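Local coordinates for peptidoglycan-N-acetylmuramic acid deacetylase PdaA (Bacillus subtilis, PDB 1NY1), which removes the acetyl group from N-acetylmuramic acid residues of spore-cortex peptidoglycan, a step toward muramic delta-lactam that germination requires, at residues E30-F35 and F146-L151; D63-H68 and D211-L216; Q86-M91 and Y128-K133. All coordinates share one frame; numbering follows the deposited sequence.

In this NodB-type deacetylase contacts 2 and 3 pack helices around the main parallel sheet, and contact 1 lies apart, beside strand 160-161. Contact 2 joins helices 58-67 and 205-219, both of which touch strand 44-51, and contact 3 joins helices 85-93 and 113-131. These two meet through a salt bridge from Asp63 to Arg90, their centres about 23 Å apart. Contact 1, between the end of helix 23-31 and the start of helix 148-156, lies about 32 Å from contact 2, across the chain's centre, and about 28 Å from contact 3, centre to centre. Along the chain contact 3 is nested inside both other contacts, while contacts 1 and 2 interleave, so both bring early segments against much later ones.

Contact 1. Residues E30-F35 and F146-L151; sequences EKYDAF and FSEYVL
One carboxylate oxygen, Glu148 OE2, takes two donors from consecutive residues. Tyr32 OH gives it the shorter bond, 2.7 Å to OE2, on the anti lone pair, while Lys31 NZ reaches the same OE2 at 3.1 Å on the syn lone pair, which makes a salt bridge. Two grips on different sides of the oxygen fix the carboxylate, whose plane stands 79° from the phenol ring, and the ammonium should favour its ionised form. The torsions explain the reach: Glu148 has CG anti to the backbone N (chi1 177°) and an extended chain, and Lys31 also starts anti to its N but bends at chi3 (-59°) to bring NZ in. Lys31 CG passes over one face of the Tyr32 ring near its rim, and Glu148 O lies above the opposite face.

Both partners sit at helix ends. Asp33, with positive phi, is the C' residue of a Schellman motif that closes helix 23-31, and Ser147 is the N-cap of helix 148-156, its OG accepting from Val150 N at 3.1 Å. Ser147 OG is also hydrogen-bonded to Asn3 OD1, near the chain's N-terminus.

Further in, the contact turns apolar. Leu151 CB approaches the Tyr32 ring obliquely, off-centre, in a CH-pi contact 4.2 Å from the centroid, and is 3.8 Å from Tyr32 CG. Leu151 CD2 then meets Ala34 CB at 4.3 Å, and both residues go on to touch Thr161 of strand 160-161. The Tyr32 side chain also packs on Lys152, the residue after Leu151, and on Lys155, about a turn further along.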
loop_
_atom_site.group_PDB
_atom_site.type_symbol
_atom_site.label_atom_id
_atom_site.label_comp_id
_atom_site.label_asym_id
_atom_site.label_seq_id
_atom_site.Cartn_x
_atom_site.Cartn_y
_atom_site.Cartn_z
ATOM N N GLU A 30 -6.691 -12.887 9.395
ATOM C CA GLU A 30 -6.987 -12.518 10.774
ATOM C C GLU A 30 -6.167 -13.330 11.769
ATOM O O GLU A 30 -5.831 -12.845 12.850
ATOM C CB GLU A 30 -8.482 -12.688 11.062
ATOM C CG GLU A 30 -9.358 -11.670 10.342
ATOM C CD GLU A 30 -9.019 -10.236 10.723
ATOM O OE1 GLU A 30 -9.160 -9.890 11.919
ATOM O OE2 GLU A 30 -8.609 -9.459 9.830
ATOM N N LYS A 31 -5.847 -14.567 11.408
ATOM C CA LYS A 31 -5.050 -15.414 12.288
ATOM C C LYS A 31 -3.660 -14.807 12.441
ATOM O O LYS A 31 -2.947 -15.094 13.402
ATOM C CB LYS A 31 -4.920 -16.825 11.708
ATOM C CG LYS A 31 -4.120 -17.771 12.596
ATOM C CD LYS A 31 -3.748 -19.062 11.885
ATOM C CE LYS A 31 -4.966 -19.832 11.405
ATOM N NZ LYS A 31 -4.558 -21.142 10.808
ATOM N N TYR A 32 -3.283 -13.961 11.487
ATOM C CA TYR A 32 -1.972 -13.325 11.508
ATOM C C TYR A 32 -2.053 -11.801 11.545
ATOM O O TYR A 32 -1.086 -11.113 11.231
ATOM C CB TYR A 32 -1.160 -13.798 10.299
ATOM C CG TYR A 32 -0.835 -15.277 10.361
ATOM C CD1 TYR A 32 0.140 -15.759 11.231
ATOM C CD2 TYR A 32 -1.555 -16.202 9.601
ATOM C CE1 TYR A 32 0.393 -17.127 11.350
ATOM C CE2 TYR A 32 -1.314 -17.572 9.713
ATOM C CZ TYR A 32 -0.341 -18.026 10.591
ATOM O OH TYR A 32 -0.110 -19.377 10.725
ATOM N N ASP A 33 -3.213 -11.283 11.936
ATOM C CA ASP A 33 -3.431 -9.841 12.041
ATOM C C ASP A 33 -3.329 -9.044 10.743
ATOM O O ASP A 33 -3.316 -7.814 10.779
ATOM C CB ASP A 33 -2.462 -9.230 13.058
ATOM C CG ASP A 33 -2.667 -9.774 14.454
ATOM O OD1 ASP A 33 -3.829 -9.789 14.919
ATOM O OD2 ASP A 33 -1.668 -10.177 15.086
ATOM N N ALA A 34 -3.252 -9.722 9.605
ATOM C CA ALA A 34 -3.165 -9.018 8.329
ATOM C C ALA A 34 -4.552 -8.473 7.997
ATOM O O ALA A 34 -5.553 -8.995 8.483
ATOM C CB ALA A 34 -2.696 -9.967 7.236
ATOM N N PHE A 35 -4.623 -7.424 7.184
ATOM C CA PHE A 35 -5.923 -6.860 6.826
ATOM C C PHE A 35 -5.919 -6.239 5.441
ATOM O O PHE A 35 -4.859 -6.002 4.860
ATOM C CB PHE A 35 -6.350 -5.813 7.864
ATOM C CG PHE A 35 -5.343 -4.721 8.070
ATOM C CD1 PHE A 35 -5.284 -3.630 7.206
ATOM C CD2 PHE A 35 -4.423 -4.801 9.109
ATOM C CE1 PHE A 35 -4.321 -2.637 7.372
ATOM C CE2 PHE A 35 -3.454 -3.816 9.286
ATOM C CZ PHE A 35 -3.403 -2.731 8.414
ATOM N N PHE A 146 1.731 -14.565 -1.245
ATOM C CA PHE A 146 2.067 -14.934 0.123
ATOM C C PHE A 146 1.635 -16.372 0.450
ATOM O O PHE A 146 1.323 -17.163 -0.444
ATOM C CB PHE A 146 1.419 -13.947 1.106
ATOM C CG PHE A 146 -0.087 -13.980 1.103
ATOM C CD1 PHE A 146 -0.812 -13.452 0.037
ATOM C CD2 PHE A 146 -0.777 -14.577 2.152
ATOM C CE1 PHE A 146 -2.203 -13.521 0.018
ATOM C CE2 PHE A 146 -2.166 -14.651 2.142
ATOM C CZ PHE A 146 -2.880 -14.123 1.070
ATOM N N SER A 147 1.625 -16.699 1.736
ATOM C CA SER A 147 1.232 -18.025 2.203
ATOM C C SER A 147 1.156 -17.952 3.716
ATOM O O SER A 147 1.560 -16.956 4.310
ATOM C CB SER A 147 2.277 -19.070 1.800
ATOM O OG SER A 147 3.511 -18.840 2.473
ATOM N N GLU A 148 0.637 -18.994 4.349
ATOM C CA GLU A 148 0.555 -18.976 5.797
ATOM C C GLU A 148 1.974 -18.889 6.359
ATOM O O GLU A 148 2.220 -18.192 7.342
ATOM C CB GLU A 148 -0.163 -20.226 6.299
ATOM C CG GLU A 148 -0.237 -20.329 7.807
ATOM C CD GLU A 148 -1.421 -21.148 8.266
ATOM O OE1 GLU A 148 -1.983 -21.891 7.434
ATOM O OE2 GLU A 148 -1.785 -21.049 9.457
ATOM N N TYR A 149 2.910 -19.583 5.714
ATOM C CA TYR A 149 4.309 -19.569 6.132
ATOM C C TYR A 149 4.880 -18.151 6.102
ATOM O O TYR A 149 5.580 -17.736 7.027
ATOM C CB TYR A 149 5.142 -20.470 5.216
ATOM C CG TYR A 149 6.625 -20.146 5.201
ATOM C CD1 TYR A 149 7.438 -20.430 6.297
ATOM C CD2 TYR A 149 7.206 -19.533 4.095
ATOM C CE1 TYR A 149 8.799 -20.109 6.287
ATOM C CE2 TYR A 149 8.559 -19.207 4.074
ATOM C CZ TYR A 149 9.348 -19.497 5.171
ATOM O OH TYR A 149 10.685 -19.173 5.145
ATOM N N VAL A 150 4.589 -17.419 5.030
ATOM C CA VAL A 150 5.072 -16.050 4.878
ATOM C C VAL A 150 4.438 -15.132 5.919
ATOM O O VAL A 150 5.107 -14.261 6.478
ATOM C CB VAL A 150 4.751 -15.489 3.472
ATOM C CG1 VAL A 150 5.158 -14.020 3.389
ATOM C CG2 VAL A 150 5.488 -16.297 2.411
ATOM N N LEU A 151 3.145 -15.324 6.168
ATOM C CA LEU A 151 2.434 -14.509 7.147
ATOM C C LEU A 151 2.940 -14.791 8.556
ATOM O O LEU A 151 3.116 -13.875 9.358
ATOM C CB LEU A 151 0.928 -14.780 7.081
ATOM C CG LEU A 151 0.172 -14.230 5.875
ATOM C CD1 LEU A 151 -1.300 -14.596 5.984
ATOM C CD2 LEU A 151 0.343 -12.713 5.813
#

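Contact 2. Residues D63-H68 and D211-L216; sequences DVLKKH and DAITDL
The imidazole of His68 lies between two aliphatic groups. On one face Ile213 CG2 forms a CH-pi contact, 3.7 Å from the ring centroid and 19° off the normal, with its closest approach, 3.5 Å, to His68 CG. Lys67 CD covers the opposite face near the rim, and Val64 CG1 sits in plane at the edge. Also at the edge, near the ring plane, Thr214 OG1 is 3.1 Å from His68 CE1; this hydroxyl is hydrogen-bonded to Asp210 O, one turn back in helix 205-219. His68 NE2 is hydrogen-bonded to the side chain of the same residue, at Asp210 OD1, which also takes Lys67 NZ in a salt bridge.

This is helix-to-helix packing on the outside of the deacetylase barrel, the C-terminal end of helix 58-67 lying against helix 205-219. Ile213, with CG1 anti to its carbonyl carbon (chi1 -67°), sends CD1 to Leu65 CD2 at 4.2 Å and to Val64 CG1 at 4.4 Å; Leu65 and Ile213 both reach Leu47 of strand 44-51 beneath. Toward the surface a water bridges the helices, donating to Thr214 OG1 at 2.7 Å and accepting from Lys67 NZ at 2.9 Å.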
loop_
_atom_site.group_PDB
_atom_site.type_symbol
_atom_site.label_atom_id
_atom_site.label_comp_id
_atom_site.label_asym_id
_atom_site.label_seq_id
_atom_site.Cartn_x
_atom_site.Cartn_y
_atom_site.Cartn_z
ATOM N N ASP A 63 3.125 16.358 -3.893
ATOM C CA ASP A 63 2.590 17.719 -3.838
ATOM C C ASP A 63 1.076 17.683 -3.647
ATOM O O ASP A 63 0.514 18.469 -2.880
ATOM C CB ASP A 63 2.909 18.504 -5.119
ATOM C CG ASP A 63 4.399 18.766 -5.302
ATOM O OD1 ASP A 63 5.144 18.770 -4.300
ATOM O OD2 ASP A 63 4.820 18.986 -6.457
ATOM N N VAL A 64 0.417 16.769 -4.353
ATOM C CA VAL A 64 -1.032 16.618 -4.263
ATOM C C VAL A 64 -1.449 16.193 -2.854
ATOM O O VAL A 64 -2.412 16.723 -2.296
ATOM C CB VAL A 64 -1.533 15.581 -5.302
ATOM C CG1 VAL A 64 -2.995 15.230 -5.047
ATOM C CG2 VAL A 64 -1.360 16.145 -6.709
ATOM N N LEU A 65 -0.720 15.244 -2.272
ATOM C CA LEU A 65 -1.039 14.784 -0.927
ATOM C C LEU A 65 -0.841 15.897 0.100
ATOM O O LEU A 65 -1.589 15.994 1.071
ATOM C CB LEU A 65 -0.185 13.566 -0.563
ATOM C CG LEU A 65 -0.517 12.290 -1.354
ATOM C CD1 LEU A 65 0.494 11.204 -1.027
ATOM C CD2 LEU A 65 -1.932 11.817 -1.014
ATOM N N LYS A 66 0.166 16.738 -0.118
ATOM C CA LYS A 66 0.437 17.847 0.790
ATOM C C LYS A 66 -0.688 18.873 0.678
ATOM O O LYS A 66 -1.187 19.374 1.686
ATOM C CB LYS A 66 1.770 18.508 0.435
ATOM C CG LYS A 66 2.141 19.662 1.344
ATOM C CD LYS A 66 3.432 20.312 0.902
ATOM C CE LYS A 66 3.755 21.509 1.779
ATOM N NZ LYS A 66 4.915 22.284 1.252
ATOM N N LYS A 67 -1.079 19.177 -0.557
ATOM C CA LYS A 67 -2.148 20.131 -0.819
ATOM C C LYS A 67 -3.438 19.748 -0.093
ATOM O O LYS A 67 -4.131 20.608 0.453
ATOM C CB LYS A 67 -2.416 20.215 -2.323
ATOM C CG LYS A 67 -3.726 20.890 -2.680
ATOM C CD LYS A 67 -4.043 20.738 -4.159
ATOM C CE LYS A 67 -5.513 21.050 -4.432
ATOM N NZ LYS A 67 -5.899 20.723 -5.835
ATOM N N HIS A 68 -3.754 18.457 -0.098
ATOM C CA HIS A 68 -4.963 17.942 0.543
ATOM C C HIS A 68 -4.718 17.515 1.986
ATOM O O HIS A 68 -5.634 17.061 2.666
ATOM C CB HIS A 68 -5.494 16.740 -0.243
ATOM C CG HIS A 68 -6.041 17.090 -1.589
ATOM N ND1 HIS A 68 -7.218 17.787 -1.752
ATOM C CD2 HIS A 68 -5.568 16.849 -2.834
ATOM C CE1 HIS A 68 -7.447 17.962 -3.042
ATOM N NE2 HIS A 68 -6.459 17.404 -3.720
ATOM N N ASP A 211 -7.941 15.046 -8.402
ATOM C CA ASP A 211 -9.383 15.127 -8.647
ATOM C C ASP A 211 -10.174 14.154 -7.782
ATOM O O ASP A 211 -11.246 14.485 -7.273
ATOM C CB ASP A 211 -9.704 14.838 -10.118
ATOM C CG ASP A 211 -9.166 15.902 -11.062
ATOM O OD1 ASP A 211 -8.616 16.914 -10.580
ATOM O OD2 ASP A 211 -9.299 15.721 -12.289
ATOM N N ALA A 212 -9.646 12.946 -7.628
ATOM C CA ALA A 212 -10.306 11.917 -6.834
ATOM C C ALA A 212 -10.441 12.334 -5.376
ATOM O O ALA A 212 -11.505 12.184 -4.782
ATOM C CB ALA A 212 -9.536 10.601 -6.936
ATOM N N ILE A 213 -9.365 12.853 -4.791
ATOM C CA ILE A 213 -9.431 13.277 -3.397
ATOM C C ILE A 213 -10.421 14.431 -3.269
ATOM O O ILE A 213 -11.278 14.431 -2.385
ATOM C CB ILE A 213 -8.055 13.731 -2.870
ATOM C CG1 ILE A 213 -7.105 12.534 -2.818
ATOM C CG2 ILE A 213 -8.204 14.324 -1.465
ATOM C CD1 ILE A 213 -5.682 12.909 -2.489
ATOM N N THR A 214 -10.304 15.414 -4.155
ATOM C CA THR A 214 -11.208 16.552 -4.114
ATOM C C THR A 214 -12.663 16.082 -4.129
ATOM O O THR A 214 -13.434 16.414 -3.229
ATOM C CB THR A 214 -10.969 17.505 -5.303
ATOM O OG1 THR A 214 -9.616 17.971 -5.277
ATOM C CG2 THR A 214 -11.905 18.707 -5.219
ATOM N N ASP A 215 -13.037 15.292 -5.131
ATOM C CA ASP A 215 -14.415 14.814 -5.235
ATOM C C ASP A 215 -14.846 13.838 -4.142
ATOM O O ASP A 215 -16.010 13.844 -3.728
ATOM C CB ASP A 215 -14.665 14.196 -6.612
ATOM C CG ASP A 215 -14.598 15.222 -7.724
ATOM O OD1 ASP A 215 -15.206 16.310 -7.574
ATOM O OD2 ASP A 215 -13.944 14.945 -8.753
ATOM N N LEU A 216 -13.929 12.993 -3.676
ATOM C CA LEU A 216 -14.272 12.046 -2.621
ATOM C C LEU A 216 -14.513 12.801 -1.315
ATOM O O LEU A 216 -15.407 12.449 -0.541
ATOM C CB LEU A 216 -13.161 10.997 -2.461
ATOM C CG LEU A 216 -13.191 9.910 -3.543
ATOM C CD1 LEU A 216 -11.914 9.081 -3.509
ATOM C CD2 LEU A 216 -14.407 9.022 -3.326
HETATM O O HOH W 1 -8.782 20.584 -5.415
#

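Contact 3. Residues Q86-M91 and Y128-K133; sequences QLIKRM and YKITGK
Methyl groups make up the close-packed side of this contact. Ile88 CG2, anti to its backbone N, meets Thr131 CG2 at 3.8 Å and Ile130 CG2 at 4.2 Å, the two isoleucines crossing at about a right angle. Ile88 itself is buried, its side chain running on to Phe80 and to Val76 of strand 73-76, while Ile130 also touches Val81 and Pro85.

Here helix 85-93 lies beside the last turn of helix 113-131, two of the helices that surround the NodB-type sheet; the Ile88 side chain is about 10 Å from that of His101, assigned as a binding residue for a divalent metal cation. Beyond the turn Gly132 leaves the helix with positive phi. Thr131 forms an ST turn, OG1 accepting from Lys133 N at 3.0 Å, and that oxygen is also hydrogen-bonded to Val127 O one turn back.

The solvent side is looser and rests on exposed Lys89. Its chain leaves anti to the backbone N (chi1 -163°), then bends at chi2 and chi3 (103° and 69°) and folds across Ile130 CG2, with CE at 3.8 Å from that methyl. NZ ends on Ile130 O at 3.0 Å, in the carbonyl plane on a lone pair, and so bonds to a main-chain oxygen of the last helical turn.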
loop_
_atom_site.group_PDB
_atom_site.type_symbol
_atom_site.label_atom_id
_atom_site.label_comp_id
_atom_site.label_asym_id
_atom_site.label_seq_id
_atom_site.Cartn_x
_atom_site.Cartn_y
_atom_site.Cartn_z
ATOM N N GLN A 86 16.241 11.142 -2.426
ATOM C CA GLN A 86 15.580 12.414 -2.166
ATOM C C GLN A 86 14.071 12.259 -1.980
ATOM O O GLN A 86 13.478 12.930 -1.134
ATOM C CB GLN A 86 15.876 13.409 -3.292
ATOM C CG GLN A 86 17.366 13.638 -3.515
ATOM C CD GLN A 86 17.654 14.809 -4.435
ATOM O OE1 GLN A 86 17.162 14.869 -5.565
ATOM N NE2 GLN A 86 18.463 15.751 -3.955
ATOM N N LEU A 87 13.451 11.378 -2.761
ATOM C CA LEU A 87 12.015 11.156 -2.635
ATOM C C LEU A 87 11.695 10.496 -1.298
ATOM O O LEU A 87 10.715 10.844 -0.643
ATOM C CB LEU A 87 11.496 10.285 -3.782
ATOM C CG LEU A 87 11.388 10.974 -5.144
ATOM C CD1 LEU A 87 10.981 9.958 -6.198
ATOM C CD2 LEU A 87 10.371 12.103 -5.074
ATOM N N ILE A 88 12.526 9.540 -0.898
ATOM C CA ILE A 88 12.327 8.851 0.370
ATOM C C ILE A 88 12.378 9.880 1.490
ATOM O O ILE A 88 11.600 9.823 2.442
ATOM C CB ILE A 88 13.435 7.805 0.624
ATOM C CG1 ILE A 88 13.286 6.632 -0.352
ATOM C CG2 ILE A 88 13.395 7.350 2.080
ATOM C CD1 ILE A 88 11.965 5.871 -0.226
ATOM N N LYS A 89 13.308 10.820 1.363
ATOM C CA LYS A 89 13.474 11.869 2.362
ATOM C C LYS A 89 12.216 12.741 2.404
ATOM O O LYS A 89 11.767 13.144 3.480
ATOM C CB LYS A 89 14.703 12.721 2.023
ATOM C CG LYS A 89 15.215 13.576 3.177
ATOM C CD LYS A 89 16.463 12.970 3.824
ATOM C CE LYS A 89 17.668 13.029 2.884
ATOM N NZ LYS A 89 18.909 12.482 3.515
ATOM N N ARG A 90 11.643 13.031 1.236
ATOM C CA ARG A 90 10.430 13.843 1.181
ATOM C C ARG A 90 9.276 13.136 1.877
ATOM O O ARG A 90 8.528 13.747 2.638
ATOM C CB ARG A 90 10.003 14.133 -0.259
ATOM C CG ARG A 90 10.698 15.300 -0.923
ATOM C CD ARG A 90 9.882 15.773 -2.118
ATOM N NE ARG A 90 8.593 16.337 -1.718
ATOM C CZ ARG A 90 7.659 16.746 -2.573
ATOM N NH1 ARG A 90 7.867 16.653 -3.880
ATOM N NH2 ARG A 90 6.515 17.253 -2.128
HETATM N N MSE A 91 9.126 11.845 1.602
HETATM C CA MSE A 91 8.049 11.077 2.207
HETATM C C MSE A 91 8.151 11.197 3.718
HETATM O O MSE A 91 7.162 11.460 4.404
HETATM C CB MSE A 91 8.150 9.607 1.794
HETATM C CG MSE A 91 8.050 9.391 0.291
HETATM SE SE MSE A 91 8.347 7.578 -0.263
HETATM C CE MSE A 91 7.853 7.743 -2.112
ATOM N N TYR A 128 16.707 4.096 6.837
ATOM C CA TYR A 128 17.239 4.772 8.016
ATOM C C TYR A 128 18.471 5.611 7.699
ATOM O O TYR A 128 18.639 6.706 8.235
ATOM C CB TYR A 128 17.571 3.763 9.118
ATOM C CG TYR A 128 17.978 4.418 10.421
ATOM C CD1 TYR A 128 19.303 4.798 10.657
ATOM C CD2 TYR A 128 17.028 4.692 11.407
ATOM C CE1 TYR A 128 19.670 5.433 11.847
ATOM C CE2 TYR A 128 17.385 5.330 12.596
ATOM C CZ TYR A 128 18.706 5.694 12.807
ATOM O OH TYR A 128 19.062 6.310 13.988
ATOM N N LYS A 129 19.336 5.090 6.836
ATOM C CA LYS A 129 20.545 5.801 6.436
ATOM C C LYS A 129 20.165 7.145 5.830
ATOM O O LYS A 129 20.902 8.125 5.927
ATOM C CB LYS A 129 21.311 4.982 5.394
ATOM C CG LYS A 129 22.538 5.679 4.827
ATOM C CD LYS A 129 23.119 4.918 3.648
ATOM C CE LYS A 129 24.364 5.610 3.110
ATOM N NZ LYS A 129 24.936 4.913 1.918
ATOM N N ILE A 130 18.997 7.181 5.200
ATOM C CA ILE A 130 18.516 8.392 4.553
ATOM C C ILE A 130 17.717 9.319 5.465
ATOM O O ILE A 130 17.970 10.522 5.518
ATOM C CB ILE A 130 17.623 8.039 3.339
ATOM C CG1 ILE A 130 18.441 7.264 2.301
ATOM C CG2 ILE A 130 17.030 9.307 2.741
ATOM C CD1 ILE A 130 17.615 6.678 1.174
ATOM N N THR A 131 16.758 8.747 6.181
ATOM C CA THR A 131 15.873 9.513 7.054
ATOM C C THR A 131 16.272 9.580 8.524
ATOM O O THR A 131 15.867 10.498 9.236
ATOM C CB THR A 131 14.461 8.937 7.009
ATOM O OG1 THR A 131 14.467 7.644 7.623
ATOM C CG2 THR A 131 13.992 8.796 5.571
ATOM N N GLY A 132 17.042 8.600 8.981
ATOM C CA GLY A 132 17.435 8.579 10.376
ATOM C C GLY A 132 16.227 8.209 11.215
ATOM O O GLY A 132 16.234 8.351 12.438
ATOM N N LYS A 133 15.180 7.727 10.550
ATOM C CA LYS A 133 13.958 7.344 11.240
ATOM C C LYS A 133 13.478 5.968 10.799
ATOM O O LYS A 133 14.006 5.386 9.850
ATOM C CB LYS A 133 12.864 8.383 10.974
ATOM C CG LYS A 133 13.263 9.796 11.381
ATOM C CD LYS A 133 12.176 10.811 11.056
ATOM C CE LYS A 133 12.635 12.239 11.349
ATOM N NZ LYS A 133 12.989 12.456 12.786
#